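Local coordinates for aminopeptidase N (Francisella tularensis subsp. tularensis, PDB 5DLL), which is a zinc-dependent M1-family peptidase that releases N-terminal amino acids from peptides, and probably takes part in breaking down intracellular peptides, at residues Gly500-Gln512 with Asp554-Phe566. Residues are numbered along the deposited sequence; the frame is centred on the assembly and turned at random.
Sequences GLINPEGKNIAEQ and DLLHIVKYDNNAF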
loop_
_atom_site.group_PDB
_atom_site.type_symbol
_atom_site.label_atom_id
_atom_site.label_comp_id
_atom_site.label_asym_id
_atom_site.label_seq_id
_atom_site.Cartn_x
_atom_site.Cartn_y
_atom_site.Cartn_z
ATOM N N GLY A 500 -3.715 29.157 -4.737
ATOM C CA GLY A 500 -3.998 30.418 -4.064
ATOM C C GLY A 500 -2.917 31.423 -4.411
ATOM O O GLY A 500 -1.904 31.069 -5.014
ATOM N N LEU A 501 -3.137 32.681 -4.047
ATOM C CA LEU A 501 -2.127 33.721 -4.217
ATOM C C LEU A 501 -1.763 34.283 -2.855
ATOM O O LEU A 501 -2.617 34.401 -1.977
ATOM C CB LEU A 501 -2.638 34.836 -5.132
ATOM C CG LEU A 501 -2.936 34.443 -6.582
ATOM C CD1 LEU A 501 -3.475 35.641 -7.351
ATOM C CD2 LEU A 501 -1.703 33.871 -7.268
ATOM N N ILE A 502 -0.489 34.619 -2.685
ATOM C CA ILE A 502 0.005 35.192 -1.441
ATOM C C ILE A 502 0.683 36.528 -1.755
ATOM O O ILE A 502 1.713 36.562 -2.426
ATOM C CB ILE A 502 0.998 34.240 -0.733
ATOM C CG1 ILE A 502 0.504 32.788 -0.797
ATOM C CG2 ILE A 502 1.205 34.655 0.717
ATOM C CD1 ILE A 502 1.463 31.787 -0.186
ATOM N N ASN A 503 0.091 37.624 -1.288
ATOM C CA ASN A 503 0.679 38.960 -1.464
ATOM C C ASN A 503 1.800 39.203 -0.435
ATOM O O ASN A 503 1.982 38.389 0.475
ATOM C CB ASN A 503 -0.415 40.043 -1.413
ATOM C CG ASN A 503 -1.139 40.106 -0.078
ATOM O OD1 ASN A 503 -0.883 39.316 0.831
ATOM N ND2 ASN A 503 -2.063 41.054 0.039
ATOM N N PRO A 504 2.565 40.311 -0.575
ATOM C CA PRO A 504 3.697 40.546 0.343
ATOM C C PRO A 504 3.308 40.667 1.821
ATOM O O PRO A 504 4.154 40.480 2.695
ATOM C CB PRO A 504 4.294 41.862 -0.164
ATOM C CG PRO A 504 3.848 41.967 -1.583
ATOM C CD PRO A 504 2.475 41.372 -1.595
ATOM N N GLU A 505 2.040 40.981 2.079
ATOM C CA GLU A 505 1.494 40.999 3.435
ATOM C C GLU A 505 1.498 39.601 4.027
ATOM O O GLU A 505 1.900 39.406 5.170
ATOM C CB GLU A 505 0.050 41.522 3.446
ATOM C CG GLU A 505 -0.165 42.887 2.806
ATOM C CD GLU A 505 0.753 43.944 3.370
ATOM O OE1 GLU A 505 0.993 43.927 4.594
ATOM O OE2 GLU A 505 1.233 44.789 2.589
ATOM N N GLY A 506 1.044 38.635 3.233
ATOM C CA GLY A 506 0.896 37.255 3.683
ATOM C C GLY A 506 -0.534 36.739 3.649
ATOM O O GLY A 506 -0.781 35.584 3.998
ATOM N N LYS A 507 -1.482 37.587 3.244
ATOM C CA LYS A 507 -2.882 37.181 3.117
ATOM C C LYS A 507 -3.044 36.240 1.925
ATOM O O LYS A 507 -2.365 36.402 0.909
ATOM C CB LYS A 507 -3.780 38.403 2.955
ATOM N N ASN A 508 -3.935 35.261 2.056
ATOM C CA ASN A 508 -4.196 34.307 0.975
ATOM C C ASN A 508 -5.409 34.704 0.139
ATOM O O ASN A 508 -6.549 34.637 0.602
ATOM C CB ASN A 508 -4.367 32.892 1.521
ATOM C CG ASN A 508 -3.045 32.174 1.685
ATOM O OD1 ASN A 508 -2.882 31.043 1.236
ATOM N ND2 ASN A 508 -2.087 32.837 2.315
ATOM N N ILE A 509 -5.139 35.102 -1.101
ATOM C CA ILE A 509 -6.147 35.649 -1.999
ATOM C C ILE A 509 -6.468 34.656 -3.113
ATOM O O ILE A 509 -5.639 33.815 -3.463
ATOM C CB ILE A 509 -5.641 36.962 -2.645
ATOM C CG1 ILE A 509 -5.017 37.886 -1.587
ATOM C CG2 ILE A 509 -6.760 37.670 -3.402
ATOM C CD1 ILE A 509 -5.919 38.204 -0.411
ATOM N N ALA A 510 -7.681 34.763 -3.657
ATOM C CA ALA A 510 -8.081 34.044 -4.870
ATOM C C ALA A 510 -8.004 32.520 -4.735
ATOM O O ALA A 510 -7.671 31.822 -5.694
ATOM C CB ALA A 510 -7.249 34.520 -6.057
ATOM N N GLU A 511 -8.333 32.012 -3.548
ATOM C CA GLU A 511 -8.257 30.581 -3.273
ATOM C C GLU A 511 -9.381 29.812 -3.974
ATOM O O GLU A 511 -10.562 29.981 -3.654
ATOM C CB GLU A 511 -8.306 30.316 -1.767
ATOM C CG GLU A 511 -7.128 30.888 -0.992
ATOM C CD GLU A 511 -7.045 30.335 0.419
ATOM O OE1 GLU A 511 -8.072 30.335 1.126
ATOM O OE2 GLU A 511 -5.950 29.895 0.825
ATOM N N GLN A 512 -8.997 28.968 -4.929
ATOM C CA GLN A 512 -9.943 28.168 -5.702
ATOM C C GLN A 512 -9.223 27.009 -6.390
ATOM O O GLN A 512 -8.004 26.870 -6.276
ATOM C CB GLN A 512 -10.635 29.043 -6.752
ATOM C CG GLN A 512 -9.693 29.610 -7.806
ATOM C CD GLN A 512 -10.388 30.512 -8.809
ATOM O OE1 GLN A 512 -11.600 30.725 -8.743
ATOM N NE2 GLN A 512 -9.619 31.047 -9.752
ATOM N N ASP A 554 10.880 33.702 -2.792
ATOM C CA ASP A 554 9.521 33.313 -3.192
ATOM C C ASP A 554 9.086 32.020 -2.507
ATOM O O ASP A 554 7.952 31.913 -2.044
ATOM C CB ASP A 554 9.414 33.147 -4.714
ATOM C CG ASP A 554 9.265 34.469 -5.442
ATOM O OD1 ASP A 554 9.649 35.514 -4.877
ATOM O OD2 ASP A 554 8.762 34.463 -6.584
ATOM N N LEU A 555 9.986 31.041 -2.455
ATOM C CA LEU A 555 9.726 29.788 -1.740
ATOM C C LEU A 555 9.665 30.026 -0.228
ATOM O O LEU A 555 8.855 29.418 0.469
ATOM C CB LEU A 555 10.796 28.735 -2.070
ATOM C CG LEU A 555 10.861 28.240 -3.522
ATOM C CD1 LEU A 555 12.114 27.412 -3.758
ATOM C CD2 LEU A 555 9.619 27.439 -3.883
ATOM N N LEU A 556 10.515 30.924 0.265
ATOM C CA LEU A 556 10.549 31.270 1.689
ATOM C C LEU A 556 9.266 31.993 2.118
ATOM O O LEU A 556 8.831 31.867 3.263
ATOM C CB LEU A 556 11.779 32.137 2.003
ATOM C CG LEU A 556 12.682 31.699 3.157
ATOM C CD1 LEU A 556 13.157 30.262 2.989
ATOM C CD2 LEU A 556 13.867 32.652 3.255
ATOM N N HIS A 557 8.672 32.748 1.193
ATOM C CA HIS A 557 7.379 33.402 1.425
ATOM C C HIS A 557 6.238 32.375 1.497
ATOM O O HIS A 557 5.332 32.502 2.323
ATOM C CB HIS A 557 7.096 34.435 0.321
ATOM C CG HIS A 557 6.011 35.413 0.663
ATOM N ND1 HIS A 557 6.256 36.589 1.342
ATOM C CD2 HIS A 557 4.680 35.395 0.412
ATOM C CE1 HIS A 557 5.121 37.249 1.498
ATOM N NE2 HIS A 557 4.151 36.546 0.944
ATOM N N ILE A 558 6.290 31.360 0.633
ATOM C CA ILE A 558 5.311 30.268 0.655
ATOM C C ILE A 558 5.447 29.464 1.947
ATOM O O ILE A 558 4.449 29.082 2.553
ATOM C CB ILE A 558 5.454 29.345 -0.580
ATOM C CG1 ILE A 558 5.041 30.099 -1.849
ATOM C CG2 ILE A 558 4.596 28.095 -0.437
ATOM C CD1 ILE A 558 5.396 29.392 -3.140
ATOM N N VAL A 559 6.683 29.230 2.375
ATOM C CA VAL A 559 6.937 28.527 3.634
ATOM C C VAL A 559 6.385 29.302 4.837
ATOM O O VAL A 559 5.923 28.699 5.807
ATOM C CB VAL A 559 8.449 28.259 3.836
ATOM C CG1 VAL A 559 8.730 27.705 5.231
ATOM C CG2 VAL A 559 8.969 27.303 2.767
ATOM N N LYS A 560 6.427 30.630 4.764
ATOM C CA LYS A 560 6.038 31.486 5.887
ATOM C C LYS A 560 4.522 31.742 6.001
ATOM O O LYS A 560 3.964 31.650 7.097
ATOM C CB LYS A 560 6.794 32.819 5.801
ATOM C CG LYS A 560 6.752 33.654 7.071
ATOM C CD LYS A 560 7.593 34.915 6.925
ATOM C CE LYS A 560 7.324 35.909 8.045
ATOM N NZ LYS A 560 7.861 35.447 9.353
ATOM N N TYR A 561 3.866 32.051 4.879
ATOM C CA TYR A 561 2.493 32.590 4.895
ATOM C C TYR A 561 1.391 31.717 4.275
ATOM O O TYR A 561 0.208 32.016 4.461
ATOM C CB TYR A 561 2.468 33.956 4.194
ATOM C CG TYR A 561 3.234 35.052 4.906
ATOM C CD1 TYR A 561 2.791 35.561 6.126
ATOM C CD2 TYR A 561 4.388 35.601 4.348
ATOM C CE1 TYR A 561 3.482 36.571 6.776
ATOM C CE2 TYR A 561 5.085 36.612 4.992
ATOM C CZ TYR A 561 4.628 37.094 6.204
ATOM O OH TYR A 561 5.318 38.097 6.846
ATOM N N ASP A 562 1.756 30.665 3.541
ATOM C CA ASP A 562 0.769 29.849 2.815
ATOM C C ASP A 562 -0.130 29.052 3.769
ATOM O O ASP A 562 0.356 28.417 4.705
ATOM C CB ASP A 562 1.482 28.892 1.845
ATOM C CG ASP A 562 0.528 28.193 0.865
ATOM O OD1 ASP A 562 -0.710 28.287 1.017
ATOM O OD2 ASP A 562 1.030 27.535 -0.071
ATOM N N ASN A 563 -1.441 29.097 3.520
ATOM C CA ASN A 563 -2.409 28.285 4.264
ATOM C C ASN A 563 -2.137 26.792 4.106
ATOM O O ASN A 563 -2.222 26.039 5.076
ATOM C CB ASN A 563 -3.844 28.575 3.798
ATOM C CG ASN A 563 -4.402 29.876 4.359
ATOM O OD1 ASN A 563 -4.137 30.242 5.505
ATOM N ND2 ASN A 563 -5.205 30.566 3.557
ATOM N N ASN A 564 -1.814 26.383 2.879
ATOM C CA ASN A 564 -1.637 24.970 2.531
ATOM C C ASN A 564 -0.406 24.335 3.179
ATOM O O ASN A 564 0.723 24.590 2.763
ATOM C CB ASN A 564 -1.555 24.804 1.009
ATOM C CG ASN A 564 -1.631 23.355 0.573
ATOM O OD1 ASN A 564 -0.715 22.833 -0.062
ATOM N ND2 ASN A 564 -2.731 22.696 0.910
ATOM N N ALA A 565 -0.642 23.499 4.189
ATOM C CA ALA A 565 0.428 22.793 4.902
ATOM C C ALA A 565 1.362 22.009 3.974
ATOM O O ALA A 565 2.574 21.971 4.195
ATOM C CB ALA A 565 -0.169 21.854 5.946
ATOM N N PHE A 566 0.800 21.379 2.946
ATOM C CA PHE A 566 1.599 20.580 2.026
ATOM C C PHE A 566 2.620 21.451 1.300
ATOM O O PHE A 566 3.816 21.166 1.341
ATOM C CB PHE A 566 0.705 19.852 1.019
ATOM C CG PHE A 566 1.466 19.030 0.014
ATOM C CD1 PHE A 566 1.853 17.727 0.313
ATOM C CD2 PHE A 566 1.798 19.559 -1.230
ATOM C CE1 PHE A 566 2.558 16.970 -0.606
ATOM C CE2 PHE A 566 2.501 18.805 -2.154
ATOM C CZ PHE A 566 2.883 17.509 -1.841
#
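H557 carries CG anti to its backbone N (chi1 -164°), which brings the imidazole to the turn of the β-hairpin 500-512; Y561, one helical turn on, has CG anti to its carbonyl carbon (chi1 -66°), which turns a ring face to G506. The hairpin belongs to the Ig-like domain and here rests on the end of helix 552-561 of the helical C-terminal domain, which is assigned to an ARM-repeat family. H557 NE2 donates to N503 O at 2.9 Å, coming from above the carbonyl plane, while the ring edge lies against I502 CG2. G506 CA sits over one face of Y561, 3.8 Å from the ring centroid, a CH-pi contact; K560 CG covers the opposite face. N503 OD1 accepts from G506 N and, weakly, from K507 N, an Asx motif in the turn. I502 CD1 packs against D562 CB (3.5 Å) and lies near I558 CG1. At the helix end N508 makes two weak hydrogen bonds, ND2 to Y561 O and OD1 from N563 N. R538 forms salt bridges with both E511 and D562, and S535 holds D562 OD2. N563 ND2 donates almost straight to E511 OE2 at 2.9 Å, the acceptor lying in the amide plane but met from above its own carboxylate plane.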